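Local coordinates for ureidoglycolate hydrolase (Arabidopsis thaliana, PDB 4PXE), which hydrolyses (S)-ureidoglycolate to glyoxylate, ammonium and carbon dioxide as a manganese-dependent homodimeric amidohydrolase of purine catabolism, at residues M58-T64 against I73-D78; L84-T89 against K126-I131; D68-N72 against D189-V194. One frame throughout, in Å; residues are numbered along the deposited sequence.

Contacts 1 and 2 meet in one sheet: strand 73-77 of contact 1 lies beside strand 129-133 of contact 2, with Trp-77 N to Leu-129 O (2.8 Å) as one probable hydrogen bond between them. Contact 2 is the more buried, a parallel pairing inside the sheet, whereas contact 1 is antiparallel and partly buried, where a helix end leads into the neighbouring strand. Contact 3 differs in kind. It joins two loops, is also only partly buried, and relies on apolar side chains and bridging waters in place of direct hydrogen bonds. Its turn 68-72 leads straight into strand 73-77, and Phe-74 of contact 1 packs on Asp-68.

Contact 1: residues M58-T64 against I73-D78; sequences MALAGLT and IFGKWD
Met-58 and Leu-63 both come down on Gly-75, from the end of a helix and from the loop that follows it. The methionine chain is extended beyond CG and crosses Ile-73 at a slant, its SD lying 3.9 Å from Ile-73 CG2 and 4.0 Å from Gly-75 CA. Leu-63 has its CG beside the backbone N (chi1 -56°) and spreads its two methyls along the strand: CD1 faces the Gly-75 carbonyl, while CD2 rests 3.8 Å from Trp-77 CB and close to the Trp-77 backbone N. With no side chain at Gly-75, sulfur and leucine methyl can approach the strand backbone itself.

Between them the chain leaves helix 45-60 through a Schellman motif. Gly-62 takes positive phi, with Leu-63 N bonded back to Met-58 O (3.1 Å) and Gly-62 N to Ala-59 O. The chain then enters strand 64-67, antiparallel to strand 73-77. Thr-64 and Lys-76 form a hydrogen-bonded pair: Thr-64 N donates to Lys-76 O at 2.8 Å and Lys-76 N returns the bond to Thr-64 O at 2.9 Å. Thr-64 O also receives the CA-H of Gly-75.

Toward the exposed end, the side chains of Thr-64 and Asp-78 cross at about a right angle and are joined through a water, which sits 2.9 Å from Thr-64 OG1 and donates to Asp-78 OD2. On the sheet side, Met-58 and Leu-63 also touch Ile-131 of strand 129-133, and the indole of Trp-77 turns away to helix 105-120, where it makes a cation-pi contact with Lys-119.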
loop_
_atom_site.group_PDB
_atom_site.type_symbol
_atom_site.label_atom_id
_atom_site.label_comp_id
_atom_site.label_asym_id
_atom_site.label_seq_id
_atom_site.Cartn_x
_atom_site.Cartn_y
_atom_site.Cartn_z
ATOM N N MET A 58 -22.352 24.165 18.415
ATOM C CA MET A 58 -23.352 24.951 17.706
ATOM C C MET A 58 -24.592 25.160 18.572
ATOM O O MET A 58 -25.136 26.259 18.638
ATOM C CB MET A 58 -23.755 24.272 16.398
ATOM C CG MET A 58 -22.707 24.329 15.301
ATOM S SD MET A 58 -23.394 23.595 13.802
ATOM C CE MET A 58 -22.080 23.932 12.607
ATOM N N ALA A 59 -25.016 24.095 19.245
ATOM C CA ALA A 59 -26.185 24.176 20.119
ATOM C C ALA A 59 -25.903 25.095 21.301
ATOM O O ALA A 59 -26.765 25.890 21.693
ATOM C CB ALA A 59 -26.584 22.790 20.593
ATOM N N LEU A 60 -24.697 25.003 21.863
ATOM C CA LEU A 60 -24.321 25.865 22.986
ATOM C C LEU A 60 -24.317 27.334 22.581
ATOM O O LEU A 60 -24.573 28.203 23.403
ATOM C CB LEU A 60 -22.957 25.472 23.549
ATOM C CG LEU A 60 -22.896 24.162 24.337
ATOM C CD1 LEU A 60 -21.446 23.759 24.607
ATOM C CD2 LEU A 60 -23.682 24.272 25.641
ATOM N N ALA A 61 -24.032 27.601 21.310
ATOM C CA ALA A 61 -24.034 28.952 20.765
ATOM C C ALA A 61 -25.445 29.425 20.394
ATOM O O ALA A 61 -25.617 30.510 19.835
ATOM C CB ALA A 61 -23.117 29.031 19.551
ATOM N N GLY A 62 -26.447 28.597 20.684
ATOM C CA GLY A 62 -27.834 28.956 20.424
ATOM C C GLY A 62 -28.278 28.875 18.971
ATOM O O GLY A 62 -29.271 29.494 18.581
ATOM N N LEU A 63 -27.552 28.110 18.162
ATOM C CA LEU A 63 -27.878 28.006 16.743
ATOM C C LEU A 63 -28.920 26.922 16.478
ATOM O O LEU A 63 -28.937 25.894 17.148
ATOM C CB LEU A 63 -26.613 27.711 15.926
ATOM C CG LEU A 63 -25.470 28.711 16.085
ATOM C CD1 LEU A 63 -24.221 28.205 15.377
ATOM C CD2 LEU A 63 -25.885 30.048 15.515
ATOM N N THR A 64 -29.783 27.167 15.498
ATOM C CA THR A 64 -30.667 26.122 14.991
ATOM C C THR A 64 -29.846 25.142 14.157
ATOM O O THR A 64 -29.280 25.522 13.128
ATOM C CB THR A 64 -31.770 26.718 14.111
ATOM O OG1 THR A 64 -32.500 27.700 14.858
ATOM C CG2 THR A 64 -32.726 25.626 13.650
ATOM N N ILE A 73 -23.786 19.903 7.816
ATOM C CA ILE A 73 -24.388 20.356 9.065
ATOM C C ILE A 73 -24.521 21.872 9.042
ATOM O O ILE A 73 -23.590 22.569 8.646
ATOM C CB ILE A 73 -23.546 19.880 10.265
ATOM C CG1 ILE A 73 -23.586 18.347 10.337
ATOM C CG2 ILE A 73 -24.053 20.471 11.565
ATOM C CD1 ILE A 73 -22.566 17.713 11.263
ATOM N N PHE A 74 -25.686 22.381 9.447
ATOM C CA PHE A 74 -25.991 23.795 9.347
ATOM C C PHE A 74 -26.386 24.317 10.721
ATOM O O PHE A 74 -27.144 23.661 11.432
ATOM C CB PHE A 74 -27.154 24.022 8.368
ATOM C CG PHE A 74 -26.885 23.529 6.967
ATOM C CD1 PHE A 74 -27.072 22.192 6.640
ATOM C CD2 PHE A 74 -26.457 24.402 5.978
ATOM C CE1 PHE A 74 -26.827 21.731 5.351
ATOM C CE2 PHE A 74 -26.211 23.949 4.682
ATOM C CZ PHE A 74 -26.397 22.612 4.373
ATOM N N GLY A 75 -25.864 25.482 11.096
ATOM C CA GLY A 75 -26.202 26.110 12.365
ATOM C C GLY A 75 -26.585 27.558 12.149
ATOM O O GLY A 75 -25.732 28.393 11.835
ATOM N N LYS A 76 -27.870 27.870 12.304
ATOM C CA LYS A 76 -28.365 29.206 11.976
ATOM C C LYS A 76 -28.697 30.088 13.184
ATOM O O LYS A 76 -29.285 29.633 14.164
ATOM C CB LYS A 76 -29.602 29.118 11.067
ATOM C CG LYS A 76 -30.198 30.470 10.712
ATOM C CD LYS A 76 -31.359 30.376 9.732
ATOM C CE LYS A 76 -30.878 30.158 8.308
ATOM N NZ LYS A 76 -32.010 30.286 7.315
ATOM N N TRP A 77 -28.284 31.347 13.092
ATOM C CA TRP A 77 -28.728 32.396 14.001
ATOM C C TRP A 77 -29.761 33.205 13.222
ATOM O O TRP A 77 -29.419 33.892 12.256
ATOM C CB TRP A 77 -27.522 33.252 14.412
ATOM C CG TRP A 77 -27.793 34.418 15.327
ATOM C CD1 TRP A 77 -28.983 34.776 15.893
ATOM C CD2 TRP A 77 -26.835 35.390 15.762
ATOM N NE1 TRP A 77 -28.820 35.908 16.663
ATOM C CE2 TRP A 77 -27.510 36.305 16.596
ATOM C CE3 TRP A 77 -25.468 35.574 15.526
ATOM C CZ2 TRP A 77 -26.865 37.388 17.194
ATOM C CZ3 TRP A 77 -24.829 36.646 16.116
ATOM C CH2 TRP A 77 -25.528 37.543 16.939
ATOM N N ASP A 78 -31.030 33.097 13.623
ATOM C CA ASP A 78 -32.124 33.750 12.907
ATOM C C ASP A 78 -32.040 35.265 13.024
ATOM O O ASP A 78 -31.907 35.805 14.121
ATOM C CB ASP A 78 -33.482 33.304 13.457
ATOM C CG ASP A 78 -33.754 31.836 13.237
ATOM O OD1 ASP A 78 -34.457 31.246 14.085
ATOM O OD2 ASP A 78 -33.288 31.270 12.222
HETATM O O HOH W 1 -33.501 28.742 12.321
#

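Contact 2: residues L84-T89 against K126-I131; sequences LPAVAT and KRSLEI
Val-87 and Leu-129 lie side by side, pointing the same way from neighbouring parallel strands, with Val-87 CB 3.8 Å from Leu-129 CD2. The close part of the contact runs from here to Thr-89 and Ile-131. Val-87 N donates to Ser-128 O, Glu-130 N to Val-87 O and Thr-89 N to Glu-130 O, each at 2.9 Å. Two of these acceptors also take a CA-H: Leu-129 CA approaches Val-87 O at 3.3 Å, and Ala-88 CA lies close to Glu-130 O. The strands diverge in direction by 26° and belong to the metal-binding domain of this M20-family enzyme. Val-87, Thr-89, Leu-129 and Ile-131 face helices 105-120 and 410-429, while Ala-88 and Glu-130 lie on the other face.

Before the strands, the fit is looser and partly exposed. Leu-84 CD1 packs 3.9 Å from Arg-127 CG and also sits over one face of the guanidinium, offset toward its rim. Pro-85 O lies near the guanidinium plane, at its edge, and 3.4 Å from Arg-127 CD; the arginine chain, extended from CG to NE, runs past this carbonyl. Here a water takes over from direct pairing, donating to Leu-84 O at 2.7 Å and accepting from Ser-128 N.

The polar ends find partners elsewhere: Thr-89 OG1 bonds Leu-205 O, Ser-128 OG bonds Gly-79 N, Lys-126 NZ bonds Asp-430 O, and Arg-127 makes a cation-pi contact with Phe-202. Buried Glu-130 has the Tyr-201 hydroxyl on OE1 and a long, weak ion pair with Arg-66 on OE2, surroundings that would be expected to stabilise a charged carboxylate.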
loop_
_atom_site.group_PDB
_atom_site.type_symbol
_atom_site.label_atom_id
_atom_site.label_comp_id
_atom_site.label_asym_id
_atom_site.label_seq_id
_atom_site.Cartn_x
_atom_site.Cartn_y
_atom_site.Cartn_z
ATOM N N LEU A 84 -34.944 36.620 4.153
ATOM C CA LEU A 84 -33.885 37.022 3.235
ATOM C C LEU A 84 -32.854 35.910 3.131
ATOM O O LEU A 84 -32.636 35.182 4.097
ATOM C CB LEU A 84 -33.199 38.296 3.723
ATOM C CG LEU A 84 -34.043 39.573 3.746
ATOM C CD1 LEU A 84 -33.226 40.706 4.333
ATOM C CD2 LEU A 84 -34.513 39.918 2.343
ATOM N N PRO A 85 -32.231 35.768 1.952
ATOM C CA PRO A 85 -31.084 34.859 1.839
ATOM C C PRO A 85 -30.052 35.180 2.923
ATOM O O PRO A 85 -29.700 36.347 3.118
ATOM C CB PRO A 85 -30.532 35.177 0.449
ATOM C CG PRO A 85 -31.752 35.622 -0.333
ATOM C CD PRO A 85 -32.595 36.375 0.657
ATOM N N ALA A 86 -29.594 34.146 3.625
ATOM C CA ALA A 86 -28.709 34.315 4.777
ATOM C C ALA A 86 -27.265 34.547 4.357
ATOM O O ALA A 86 -26.895 34.318 3.211
ATOM C CB ALA A 86 -28.792 33.099 5.681
ATOM N N VAL A 87 -26.459 35.031 5.296
ATOM C CA VAL A 87 -25.010 35.077 5.103
ATOM C C VAL A 87 -24.433 33.800 5.685
ATOM O O VAL A 87 -24.640 33.505 6.863
ATOM C CB VAL A 87 -24.378 36.286 5.813
ATOM C CG1 VAL A 87 -22.909 36.427 5.426
ATOM C CG2 VAL A 87 -25.153 37.560 5.477
ATOM N N ALA A 88 -23.724 33.039 4.850
ATOM C CA ALA A 88 -23.204 31.736 5.250
ATOM C C ALA A 88 -21.693 31.757 5.436
ATOM O O ALA A 88 -20.987 32.533 4.796
ATOM C CB ALA A 88 -23.594 30.664 4.223
ATOM N N THR A 89 -21.209 30.891 6.318
ATOM C CA THR A 89 -19.772 30.721 6.489
ATOM C C THR A 89 -19.508 29.305 6.946
ATOM O O THR A 89 -20.340 28.705 7.617
ATOM C CB THR A 89 -19.180 31.719 7.516
ATOM O OG1 THR A 89 -17.746 31.594 7.550
ATOM C CG2 THR A 89 -19.744 31.464 8.919
ATOM N N LYS A 126 -29.701 41.361 10.698
ATOM C CA LYS A 126 -30.872 41.529 9.849
ATOM C C LYS A 126 -31.064 40.231 9.065
ATOM O O LYS A 126 -31.983 39.459 9.339
ATOM C CB LYS A 126 -30.702 42.720 8.910
ATOM C CG LYS A 126 -31.944 43.010 8.087
ATOM C CD LYS A 126 -31.741 44.178 7.146
ATOM C CE LYS A 126 -30.910 43.771 5.947
ATOM N NZ LYS A 126 -30.861 44.855 4.927
ATOM N N ARG A 127 -30.179 39.976 8.103
ATOM C CA ARG A 127 -30.095 38.655 7.492
ATOM C C ARG A 127 -29.576 37.655 8.507
ATOM O O ARG A 127 -28.684 37.975 9.298
ATOM C CB ARG A 127 -29.130 38.666 6.310
ATOM C CG ARG A 127 -29.587 39.525 5.180
ATOM C CD ARG A 127 -28.632 39.422 4.026
ATOM N NE ARG A 127 -29.158 40.153 2.884
ATOM C CZ ARG A 127 -29.031 41.458 2.748
ATOM N NH1 ARG A 127 -28.399 42.132 3.695
ATOM N NH2 ARG A 127 -29.534 42.081 1.686
ATOM N N SER A 128 -30.117 36.441 8.474
ATOM C CA SER A 128 -29.644 35.377 9.343
ATOM C C SER A 128 -28.196 35.069 9.022
ATOM O O SER A 128 -27.726 35.336 7.913
ATOM C CB SER A 128 -30.479 34.112 9.149
ATOM O OG SER A 128 -31.835 34.368 9.493
ATOM N N LEU A 129 -27.497 34.523 10.007
ATOM C CA LEU A 129 -26.163 33.988 9.780
ATOM C C LEU A 129 -26.229 32.477 9.896
ATOM O O LEU A 129 -26.894 31.948 10.785
ATOM C CB LEU A 129 -25.178 34.565 10.801
ATOM C CG LEU A 129 -25.107 36.090 10.907
ATOM C CD1 LEU A 129 -24.074 36.477 11.951
ATOM C CD2 LEU A 129 -24.785 36.723 9.560
ATOM N N GLU A 130 -25.535 31.769 9.005
ATOM C CA GLU A 130 -25.558 30.312 9.062
ATOM C C GLU A 130 -24.172 29.709 8.884
ATOM O O GLU A 130 -23.475 30.020 7.917
ATOM C CB GLU A 130 -26.544 29.739 8.039
ATOM C CG GLU A 130 -26.809 28.248 8.209
ATOM C CD GLU A 130 -28.069 27.784 7.482
ATOM O OE1 GLU A 130 -28.225 28.102 6.287
ATOM O OE2 GLU A 130 -28.905 27.109 8.119
ATOM N N ILE A 131 -23.794 28.856 9.832
ATOM C CA ILE A 131 -22.526 28.152 9.792
ATOM C C ILE A 131 -22.728 26.801 9.128
ATOM O O ILE A 131 -23.654 26.060 9.470
ATOM C CB ILE A 131 -21.970 27.920 11.200
ATOM C CG1 ILE A 131 -21.796 29.251 11.929
ATOM C CG2 ILE A 131 -20.638 27.163 11.123
ATOM C CD1 ILE A 131 -21.226 29.091 13.311
HETATM O O HOH W 2 -32.248 36.167 6.574
#

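Contact 3: residues D68-N72 against D189-V194; sequences DAVGN and DDLSSV
A type I beta turn, Asp-68 to Gly-71, links strands 64-67 and 73-77 and presents Ala-69 and Val-70 to the loop 189-194, which precedes strand 201-209. Ala-69 CB lies 4.0 Å from Val-194 CG2 and touches Ser-193 OG and Asp-189 OD2 as well. Alongside it, Val-70 CG1 reaches Leu-191 CD2 at 4.1 Å, their side chains crossing at a slant. Val-194 uses both branches: CG2 meets the alanine, and CG1, anti to its own backbone N (chi1 175°), meets Asp-68 OD2 at 3.5 Å and Asn-72 ND2.

That carboxylate organises the turn. Its OD1 forms an Asx turn with Val-70 N and also takes Asn-72 N, the two arriving from opposite faces of its plane, while Asn-72 ND2 gives a 2.9 Å bond to the syn lone pair of Asp-68 OD2. Asn-72 OD1 in turn accepts from Thr-135 N. Across the interface, Asx turns run from Asp-189 OD1 to Leu-191 N and from Asp-190 OD1 to Ser-192 N, and Ser-193 OG donates to Asp-189 OD2.

Two waters tie the loops together: one donates to Asp-68 OD2 (2.7 Å) and Val-194 O, the other accepts from Ala-69 N and donates to Ser-193 OG (2.8 Å). Aspartates thus shape each loop from within, and Asp-68, gripped at both oxygens, is fixed in rotation and would probably be kept charged.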
loop_
_atom_site.group_PDB
_atom_site.type_symbol
_atom_site.label_atom_id
_atom_site.label_comp_id
_atom_site.label_asym_id
_atom_site.label_seq_id
_atom_site.Cartn_x
_atom_site.Cartn_y
_atom_site.Cartn_z
ATOM N N ASP A 68 -28.342 17.674 6.331
ATOM C CA ASP A 68 -28.957 17.198 5.098
ATOM C C ASP A 68 -28.659 15.715 4.866
ATOM O O ASP A 68 -28.082 15.046 5.728
ATOM C CB ASP A 68 -28.606 18.082 3.884
ATOM C CG ASP A 68 -27.125 18.024 3.491
ATOM O OD1 ASP A 68 -26.426 17.077 3.894
ATOM O OD2 ASP A 68 -26.694 18.945 2.757
ATOM N N ALA A 69 -29.064 15.208 3.706
ATOM C CA ALA A 69 -29.029 13.772 3.441
ATOM C C ALA A 69 -27.631 13.143 3.494
ATOM O O ALA A 69 -27.495 11.948 3.754
ATOM C CB ALA A 69 -29.704 13.470 2.109
ATOM N N VAL A 70 -26.598 13.947 3.257
ATOM C CA VAL A 70 -25.231 13.421 3.245
ATOM C C VAL A 70 -24.407 13.879 4.441
ATOM O O VAL A 70 -23.228 13.543 4.559
ATOM C CB VAL A 70 -24.469 13.777 1.943
ATOM C CG1 VAL A 70 -25.174 13.183 0.723
ATOM C CG2 VAL A 70 -24.298 15.277 1.795
ATOM N N GLY A 71 -25.019 14.660 5.321
ATOM C CA GLY A 71 -24.344 15.028 6.550
ATOM C C GLY A 71 -23.665 16.382 6.548
ATOM O O GLY A 71 -22.847 16.648 7.430
ATOM N N ASN A 72 -23.981 17.237 5.580
ATOM C CA ASN A 72 -23.648 18.649 5.752
ATOM C C ASN A 72 -24.443 19.145 6.946
ATOM O O ASN A 72 -25.634 18.838 7.084
ATOM C CB ASN A 72 -23.983 19.490 4.515
ATOM C CG ASN A 72 -23.188 19.094 3.282
ATOM O OD1 ASN A 72 -21.958 18.979 3.308
ATOM N ND2 ASN A 72 -23.891 18.911 2.178
ATOM N N ASP A 189 -34.770 9.134 -2.605
ATOM C CA ASP A 189 -33.928 10.320 -2.728
ATOM C C ASP A 189 -32.698 10.037 -3.579
ATOM O O ASP A 189 -31.861 9.212 -3.221
ATOM C CB ASP A 189 -33.508 10.827 -1.344
ATOM C CG ASP A 189 -32.851 12.200 -1.390
ATOM O OD1 ASP A 189 -32.901 12.864 -2.447
ATOM O OD2 ASP A 189 -32.301 12.622 -0.353
ATOM N N ASP A 190 -32.599 10.729 -4.707
ATOM C CA ASP A 190 -31.433 10.623 -5.570
ATOM C C ASP A 190 -30.368 11.636 -5.151
ATOM O O ASP A 190 -29.455 11.927 -5.924
ATOM C CB ASP A 190 -31.834 10.862 -7.026
ATOM C CG ASP A 190 -32.447 12.232 -7.242
ATOM O OD1 ASP A 190 -32.858 12.862 -6.240
ATOM O OD2 ASP A 190 -32.521 12.677 -8.409
ATOM N N LEU A 191 -30.522 12.169 -3.935
ATOM C CA LEU A 191 -29.619 13.161 -3.321
ATOM C C LEU A 191 -29.824 14.582 -3.841
ATOM O O LEU A 191 -29.118 15.515 -3.441
ATOM C CB LEU A 191 -28.143 12.747 -3.417
ATOM C CG LEU A 191 -27.815 11.387 -2.801
ATOM C CD1 LEU A 191 -26.331 11.059 -2.947
ATOM C CD2 LEU A 191 -28.242 11.351 -1.341
ATOM N N SER A 192 -30.813 14.744 -4.715
ATOM C CA SER A 192 -31.193 16.052 -5.225
ATOM C C SER A 192 -31.674 16.954 -4.092
ATOM O O SER A 192 -31.646 18.179 -4.213
ATOM C CB SER A 192 -32.301 15.907 -6.278
ATOM O OG SER A 192 -32.599 17.151 -6.880
ATOM N N SER A 193 -32.119 16.338 -2.999
ATOM C CA SER A 193 -32.574 17.057 -1.814
ATOM C C SER A 193 -31.477 17.947 -1.232
ATOM O O SER A 193 -31.757 18.905 -0.519
ATOM C CB SER A 193 -33.029 16.066 -0.740
ATOM O OG SER A 193 -31.932 15.296 -0.267
ATOM N N VAL A 194 -30.229 17.616 -1.541
ATOM C CA VAL A 194 -29.078 18.334 -0.998
ATOM C C VAL A 194 -28.842 19.656 -1.732
ATOM O O VAL A 194 -28.328 20.618 -1.152
ATOM C CB VAL A 194 -27.812 17.441 -1.059
ATOM C CG1 VAL A 194 -26.563 18.209 -0.617
ATOM C CG2 VAL A 194 -28.002 16.213 -0.193
HETATM O O HOH W 3 -28.561 20.665 1.756
HETATM O O HOH W 4 -31.032 16.526 2.128
#